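Side-chain contacts in intracellular protease/amidase (Salmonella enterica subsp. enterica serovar Typhimurium, PDB 4K2H), which is of unknown function but belongs to the DJ-1/PfpI family, may act as a peptidase, and binds zinc: residues R111-G114 with L118-G121; D33-A38 with A65-V70; D129-K132 with V138-D141. The protein carries 1 engineered substitution. One frame throughout, in Å; residues are numbered along the deposited sequence.

Contact 1 of 3, residues R111-G114 with L118-G121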
loop_
_atom_site.group_PDB
_atom_site.type_symbol
_atom_site.label_atom_id
_atom_site.label_comp_id
_atom_site.label_asym_id
_atom_site.label_seq_id
_atom_site.Cartn_x
_atom_site.Cartn_y
_atom_site.Cartn_z
ATOM N N ARG A 111 18.827 -5.766 8.093
ATOM C CA ARG A 111 18.424 -6.020 9.490
ATOM C C ARG A 111 18.042 -7.435 9.798
ATOM O O ARG A 111 18.186 -7.844 10.937
ATOM C CB ARG A 111 17.237 -5.151 9.906
ATOM C CG ARG A 111 17.500 -3.668 9.887
ATOM C CD ARG A 111 18.350 -3.214 11.054
ATOM N NE ARG A 111 18.300 -1.761 11.140
ATOM C CZ ARG A 111 17.257 -1.063 11.591
ATOM N NH1 ARG A 111 16.150 -1.665 12.053
ATOM N NH2 ARG A 111 17.325 0.265 11.592
ATOM N N VAL A 112 17.520 -8.178 8.833
ATOM C CA VAL A 112 17.086 -9.530 9.122
ATOM C C VAL A 112 18.116 -10.541 8.612
ATOM O O VAL A 112 18.563 -11.418 9.359
ATOM C CB VAL A 112 15.667 -9.837 8.555
ATOM C CG1 VAL A 112 15.186 -11.186 9.048
ATOM C CG2 VAL A 112 14.653 -8.775 8.963
ATOM N N LEU A 113 18.503 -10.430 7.351
ATOM C CA LEU A 113 19.413 -11.424 6.782
ATOM C C LEU A 113 20.872 -11.066 7.093
ATOM O O LEU A 113 21.619 -11.900 7.594
ATOM C CB LEU A 113 19.201 -11.552 5.278
ATOM C CG LEU A 113 17.754 -11.773 4.867
ATOM C CD1 LEU A 113 17.644 -12.014 3.380
ATOM C CD2 LEU A 113 17.153 -12.921 5.657
ATOM N N GLY A 114 21.263 -9.830 6.796
ATOM C CA GLY A 114 22.656 -9.398 6.965
ATOM C C GLY A 114 23.082 -9.390 8.426
ATOM O O GLY A 114 24.134 -9.918 8.784
ATOM N N LEU A 118 23.222 -14.180 7.039
ATOM C CA LEU A 118 22.471 -15.152 6.242
ATOM C C LEU A 118 22.371 -14.745 4.781
ATOM O O LEU A 118 21.596 -15.337 4.028
ATOM C CB LEU A 118 21.049 -15.348 6.804
ATOM C CG LEU A 118 20.899 -15.737 8.290
ATOM C CD1 LEU A 118 19.429 -15.851 8.673
ATOM C CD2 LEU A 118 21.610 -17.042 8.588
ATOM N N LEU A 119 23.157 -13.759 4.368
ATOM C CA LEU A 119 23.127 -13.315 2.965
ATOM C C LEU A 119 23.901 -14.258 2.049
ATOM O O LEU A 119 23.583 -14.342 0.863
ATOM C CB LEU A 119 23.593 -11.872 2.815
ATOM C CG LEU A 119 22.484 -10.900 3.246
ATOM C CD1 LEU A 119 23.010 -9.481 3.361
ATOM C CD2 LEU A 119 21.267 -10.963 2.321
ATOM N N LYS A 120 24.869 -14.984 2.616
ATOM C CA LYS A 120 25.618 -16.037 1.910
ATOM C C LYS A 120 26.419 -15.462 0.768
ATOM O O LYS A 120 26.491 -16.057 -0.299
ATOM C CB LYS A 120 24.694 -17.151 1.374
ATOM C CG LYS A 120 24.180 -18.085 2.458
ATOM C CD LYS A 120 23.364 -19.234 1.890
ATOM C CE LYS A 120 22.002 -18.761 1.425
ATOM N NZ LYS A 120 21.287 -19.779 0.611
ATOM N N GLY A 121 27.004 -14.295 1.000
ATOM C CA GLY A 121 27.742 -13.576 -0.036
ATOM C C GLY A 121 26.874 -13.004 -1.152
ATOM O O GLY A 121 27.400 -12.454 -2.099
#

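Contact 2 of 3, residues D33-A38 with A65-V70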
loop_
_atom_site.group_PDB
_atom_site.type_symbol
_atom_site.label_atom_id
_atom_site.label_comp_id
_atom_site.label_asym_id
_atom_site.label_seq_id
_atom_site.Cartn_x
_atom_site.Cartn_y
_atom_site.Cartn_z
ATOM N N ASP A 33 -1.598 -17.196 -4.642
ATOM C CA ASP A 33 -2.020 -17.396 -3.245
ATOM C C ASP A 33 -1.110 -16.652 -2.289
ATOM O O ASP A 33 0.110 -16.849 -2.337
ATOM C CB ASP A 33 -1.905 -18.860 -2.898
ATOM C CG ASP A 33 -3.201 -19.487 -2.644
ATOM O OD1 ASP A 33 -4.101 -19.393 -3.500
ATOM O OD2 ASP A 33 -3.307 -20.105 -1.569
ATOM N N VAL A 34 -1.684 -15.801 -1.448
ATOM C CA VAL A 34 -0.914 -15.064 -0.434
ATOM C C VAL A 34 -1.462 -15.363 0.972
ATOM O O VAL A 34 -2.666 -15.364 1.182
ATOM C CB VAL A 34 -0.927 -13.546 -0.690
ATOM C CG1 VAL A 34 0.012 -12.843 0.270
ATOM C CG2 VAL A 34 -0.478 -13.211 -2.112
ATOM N N GLU A 35 -0.580 -15.668 1.911
ATOM C CA GLU A 35 -0.930 -15.730 3.339
ATOM C C GLU A 35 -0.095 -14.751 4.140
ATOM O O GLU A 35 1.127 -14.817 4.121
ATOM C CB GLU A 35 -0.707 -17.122 3.895
ATOM C CG GLU A 35 -1.978 -17.899 4.154
ATOM C CD GLU A 35 -1.745 -19.154 4.976
ATOM O OE1 GLU A 35 -0.590 -19.551 5.217
ATOM O OE2 GLU A 35 -2.748 -19.739 5.406
ATOM N N THR A 36 -0.756 -13.817 4.810
ATOM C CA THR A 36 -0.075 -12.953 5.765
ATOM C C THR A 36 0.115 -13.773 7.052
ATOM O O THR A 36 -0.809 -14.434 7.533
ATOM C CB THR A 36 -0.883 -11.658 6.042
ATOM O OG1 THR A 36 -2.212 -11.987 6.427
ATOM C CG2 THR A 36 -0.997 -10.845 4.817
ATOM N N LEU A 37 1.326 -13.760 7.580
ATOM C CA LEU A 37 1.625 -14.487 8.785
ATOM C C LEU A 37 2.187 -13.539 9.827
ATOM O O LEU A 37 3.213 -12.886 9.601
ATOM C CB LEU A 37 2.656 -15.572 8.489
ATOM C CG LEU A 37 2.251 -16.600 7.410
ATOM C CD1 LEU A 37 3.300 -17.707 7.286
ATOM C CD2 LEU A 37 0.877 -17.230 7.642
ATOM N N ALA A 38 1.545 -13.492 10.983
ATOM C CA ALA A 38 2.103 -12.793 12.127
ATOM C C ALA A 38 3.159 -13.662 12.787
ATOM O O ALA A 38 3.140 -14.866 12.643
ATOM C CB ALA A 38 1.007 -12.468 13.137
ATOM N N ALA A 65 5.067 -25.899 6.696
ATOM C CA ALA A 65 4.565 -25.402 5.423
ATOM C C ALA A 65 5.718 -24.833 4.647
ATOM O O ALA A 65 6.625 -24.235 5.211
ATOM C CB ALA A 65 3.517 -24.325 5.629
ATOM N N LEU A 66 5.671 -25.014 3.343
ATOM C CA LEU A 66 6.751 -24.612 2.491
ATOM C C LEU A 66 6.173 -23.784 1.365
ATOM O O LEU A 66 5.565 -24.302 0.433
ATOM C CB LEU A 66 7.451 -25.859 1.969
ATOM C CG LEU A 66 8.847 -25.649 1.397
ATOM C CD1 LEU A 66 9.770 -25.013 2.424
ATOM C CD2 LEU A 66 9.415 -26.986 0.926
ATOM N N PHE A 67 6.337 -22.481 1.494
ATOM C CA PHE A 67 5.871 -21.506 0.538
ATOM C C PHE A 67 6.878 -21.386 -0.599
ATOM O O PHE A 67 8.058 -21.692 -0.428
ATOM C CB PHE A 67 5.676 -20.126 1.249
ATOM C CG PHE A 67 4.560 -20.124 2.244
ATOM C CD1 PHE A 67 3.283 -19.737 1.872
ATOM C CD2 PHE A 67 4.765 -20.566 3.532
ATOM C CE1 PHE A 67 2.221 -19.801 2.768
ATOM C CE2 PHE A 67 3.722 -20.580 4.452
ATOM C CZ PHE A 67 2.448 -20.216 4.063
ATOM N N ASP A 68 6.412 -20.904 -1.743
ATOM C CA ASP A 68 7.275 -20.675 -2.894
ATOM C C ASP A 68 8.048 -19.385 -2.736
ATOM O O ASP A 68 9.130 -19.227 -3.333
ATOM C CB ASP A 68 6.452 -20.646 -4.175
ATOM C CG ASP A 68 5.738 -21.965 -4.431
ATOM O OD1 ASP A 68 6.415 -22.985 -4.701
ATOM O OD2 ASP A 68 4.504 -21.992 -4.333
ATOM N N ALA A 69 7.487 -18.453 -1.961
ATOM C CA ALA A 69 8.199 -17.224 -1.632
ATOM C C ALA A 69 7.862 -16.734 -0.254
ATOM O O ALA A 69 6.747 -16.940 0.239
ATOM C CB ALA A 69 7.888 -16.133 -2.631
ATOM N N VAL A 70 8.822 -16.044 0.348
ATOM C CA VAL A 70 8.639 -15.383 1.653
ATOM C C VAL A 70 9.013 -13.919 1.518
ATOM O O VAL A 70 10.169 -13.574 1.250
ATOM C CB VAL A 70 9.554 -16.013 2.713
ATOM C CG1 VAL A 70 9.406 -15.328 4.055
ATOM C CG2 VAL A 70 9.273 -17.495 2.809
#

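Contact 3 of 3, residues D129-K132 with V138-D141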
loop_
_atom_site.group_PDB
_atom_site.type_symbol
_atom_site.label_atom_id
_atom_site.label_comp_id
_atom_site.label_asym_id
_atom_site.label_seq_id
_atom_site.Cartn_x
_atom_site.Cartn_y
_atom_site.Cartn_z
ATOM N N ASP A 129 21.864 3.694 4.259
ATOM C CA ASP A 129 23.273 3.292 4.359
ATOM C C ASP A 129 23.475 2.088 5.305
ATOM O O ASP A 129 24.563 1.900 5.850
ATOM C CB ASP A 129 24.116 4.490 4.826
ATOM C CG ASP A 129 23.788 4.929 6.261
ATOM O OD1 ASP A 129 22.803 4.423 6.846
ATOM O OD2 ASP A 129 24.513 5.795 6.809
ATOM N N LEU A 130 22.422 1.285 5.481
ATOM C CA LEU A 130 22.410 0.147 6.421
ATOM C C LEU A 130 23.349 -0.977 5.969
ATOM O O LEU A 130 23.843 -1.750 6.790
ATOM C CB LEU A 130 20.981 -0.417 6.563
ATOM C CG LEU A 130 19.876 0.569 6.973
ATOM C CD1 LEU A 130 18.496 0.017 6.608
ATOM C CD2 LEU A 130 19.984 0.922 8.452
ATOM N N TRP A 131 23.569 -1.057 4.658
ATOM C CA TRP A 131 24.561 -1.956 4.059
ATOM C C TRP A 131 25.989 -1.773 4.588
ATOM O O TRP A 131 26.788 -2.714 4.534
ATOM C CB TRP A 131 24.576 -1.793 2.546
ATOM C CG TRP A 131 24.891 -0.401 2.088
ATOM C CD1 TRP A 131 24.006 0.620 1.889
ATOM C CD2 TRP A 131 26.177 0.116 1.748
ATOM N NE1 TRP A 131 24.660 1.737 1.453
ATOM C CE2 TRP A 131 25.996 1.460 1.359
ATOM C CE3 TRP A 131 27.468 -0.431 1.721
ATOM C CZ2 TRP A 131 27.056 2.274 0.961
ATOM C CZ3 TRP A 131 28.524 0.376 1.322
ATOM C CH2 TRP A 131 28.310 1.717 0.948
ATOM N N LYS A 132 26.297 -0.577 5.092
ATOM C CA LYS A 132 27.636 -0.265 5.634
ATOM C C LYS A 132 28.000 -1.078 6.883
ATOM O O LYS A 132 29.177 -1.342 7.131
ATOM C CB LYS A 132 27.761 1.240 5.946
ATOM C CG LYS A 132 27.869 2.134 4.711
ATOM C CD LYS A 132 27.929 3.596 5.111
ATOM C CE LYS A 132 28.108 4.508 3.908
ATOM N NZ LYS A 132 27.806 5.929 4.270
ATOM N N VAL A 138 26.944 -8.559 -0.706
ATOM C CA VAL A 138 27.399 -7.568 -1.689
ATOM C C VAL A 138 26.298 -6.567 -2.047
ATOM O O VAL A 138 25.418 -6.858 -2.858
ATOM C CB VAL A 138 27.925 -8.228 -2.995
ATOM C CG1 VAL A 138 28.354 -7.148 -3.981
ATOM C CG2 VAL A 138 29.077 -9.174 -2.684
ATOM N N TYR A 139 26.376 -5.372 -1.472
ATOM C CA TYR A 139 25.396 -4.331 -1.741
ATOM C C TYR A 139 25.454 -3.861 -3.188
ATOM O O TYR A 139 26.526 -3.491 -3.667
ATOM C CB TYR A 139 25.651 -3.131 -0.824
ATOM C CG TYR A 139 24.766 -1.942 -1.127
ATOM C CD1 TYR A 139 23.458 -1.883 -0.646
ATOM C CD2 TYR A 139 25.235 -0.892 -1.873
ATOM C CE1 TYR A 139 22.650 -0.795 -0.903
ATOM C CE2 TYR A 139 24.446 0.204 -2.149
ATOM C CZ TYR A 139 23.147 0.252 -1.665
ATOM O OH TYR A 139 22.365 1.344 -1.949
ATOM N N VAL A 140 24.312 -3.881 -3.871
ATOM C CA VAL A 140 24.168 -3.274 -5.196
ATOM C C VAL A 140 23.088 -2.212 -5.091
ATOM O O VAL A 140 22.023 -2.453 -4.483
ATOM C CB VAL A 140 23.741 -4.296 -6.270
ATOM C CG1 VAL A 140 23.713 -3.654 -7.669
ATOM C CG2 VAL A 140 24.690 -5.488 -6.280
ATOM N N ASP A 141 23.358 -1.027 -5.635
ATOM C CA ASP A 141 22.361 0.046 -5.619
ATOM C C ASP A 141 21.500 -0.046 -6.848
ATOM O O ASP A 141 21.781 0.590 -7.846
ATOM C CB ASP A 141 22.988 1.438 -5.516
ATOM C CG ASP A 141 21.933 2.548 -5.390
ATOM O OD1 ASP A 141 20.700 2.258 -5.386
ATOM O OD2 ASP A 141 22.326 3.725 -5.278
#

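Contact 1 of 3, residues R111-G114 with L118-G121
The backbone carbonyl of Leu113 takes a hydrogen bond from the amide of Leu118. Leu118 N lies 2.8 Å from Leu113 O, and the bond is nearly straight, with an N-H...O angle of 164°. The contact is the C-terminal end of helix 108-114 in the DJ-1/PfpI fold, with the chain turning back on it. Residues 111-114 make a wider pi-type turn there. The amide five positions on binds back to the carbonyl, a pi-type spacing that satisfies an oxygen of the last helical turn. Leu118 also lays its side chain near this oxygen, with Leu118 CB 3.6 Å from Leu113 O.

The apolar part is carried by Leu119. Its CG is anti to its own carbonyl carbon (chi1 -77°), and this brings the end of the side chain back to the helix. The two methyls then divide the work. Leu119 CD2 packs on Leu113 CB at 3.7 Å and lies 3.9 Å from Leu113 CD1. Leu119 CD1 goes to the next residue and meets the bare backbone of Gly114, 3.6 Å from Gly114 CA. The side chains of Leu113 and Leu119 cross at about a right angle. Both also touch Leu150 of strand 150-153. Leu113 further reaches Ile102 and Pro104 of strand 101-104, the outermost of the main parallel sheet within this chain, and Leu119 packs against Leu113 from the loop.

Leu119 O accepts a hydrogen bond from Arg122 NE, and Lys120 NZ forms a salt bridge with Asp96. At the branch carbon, Leu119 CG is 3.9 Å from both Gly114 N and Leu113 CB.

Contact 2 of 3, residues D33-A38 with A65-V70
Glu35 and Leu37 of strand 33-38 both reach the ring of Phe67. The carboxylate oxygen Glu35 OE1 comes to the ring edge, in its plane, 3.3 Å from Phe67 CZ. The carboxylate and ring planes are 41° apart. Closer to the backbone, Glu35 CB is 4.1 Å from Phe67 CE1. Leu37 approaches the ring obliquely, with Leu37 CD1 4.1 Å from Phe67 CE2. Leu37 and Phe67 extend from opposite directions to meet.

The Glu35 chain is extended beyond CG, with chi2 at -168°, which carries the carboxylate out to the ring. There Glu35 OE2 forms a salt bridge with Arg62. Phe67 is also packed by Ala8 and Phe91, and Lys6 makes a cation-pi contact with it. Strand 6-11 runs between 33-38 and 69-72 in the central parallel sheet. The ring therefore reaches over that middle strand, just before strand 69-72 begins, and helix 86-97 supplies Phe91.

The carboxylate meets the C-H edge, where the ring is slightly positive. The contact is thus probably mildly attractive, while the stronger charge pairing of Glu35 is with Arg62.

Contact 3 of 3, residues D129-K132 with V138-D141
Trp131 and Tyr139 stack face to face. The five-membered ring of Trp131 and the Tyr139 ring have centroids 3.7 Å apart and planes inclined by 16°. The pair joins the short 3-10 segment that starts at 130 to strand 138-139. This strand forms a small two-stranded parallel sheet with 123-124, at the surface of the DJ-1/PfpI fold and away from the zinc-binding residues.

The torsions set the two rings against each other. Trp131 holds CG between its backbone N and carbonyl carbon (chi1 59°), the more hindered choice. Tyr139 instead swings CG away from its backbone N, to the far side (chi1 174°). The two side chains then meet at a slant, and the overlap is unequal along the indole. Its pyrrole half does most of the touching. Trp131 CD1 lies over one face of the tyrosine ring, toward its rim, 3.4 Å from Tyr139 CE1. Trp131 CG is 3.4 Å from Tyr139 CD1. The methylene joins in as well, with Trp131 CB 3.4 Å from Tyr139 CD1. On the benzene half the contact is looser, and Trp131 CE3 reaches only Tyr139 CB at 4.1 Å.

The other face of the indole is met by its own segment. Lys132 CG lies near the rim of that face, 3.6 Å above the plane, while the tyrosine covers the opposite face. Lys132 N bonds back to Asp129 O, closing a 3-10 turn, and this oxygen lies toward the rim on the same indole face as Lys132 CG. Both aromatic residues also touch Tyr124 of the partner strand.

No hydrogen bond crosses between the segments. The contact rests on dispersion between nearly parallel pi surfaces and the burial of their facing sides, while both residues remain partly exposed to solvent.

How the contacts relate
From the N terminus, contact 2 comes first. It closes an excursion of 26 residues, containing short strands, and links strand 33-38 to the lead-in of strand 69-72 across strand 6-11. Contact 1 follows. It closes a three-residue loop and joins the end of helix 108-114 to the loop before strand 123-124. Contact 3 closes five residues and joins the 3-10 segment to strand 138-139 of the small sheet. The three lie in series, so none nests in or crosses another. Contacts 1 and 3 have centres 11 Å apart and touch where Gly121 O meets Val138 CG2 at 3.7 Å. Contact 2 lies across the chain's centre from contact 3, with nearest atoms about 17 Å apart.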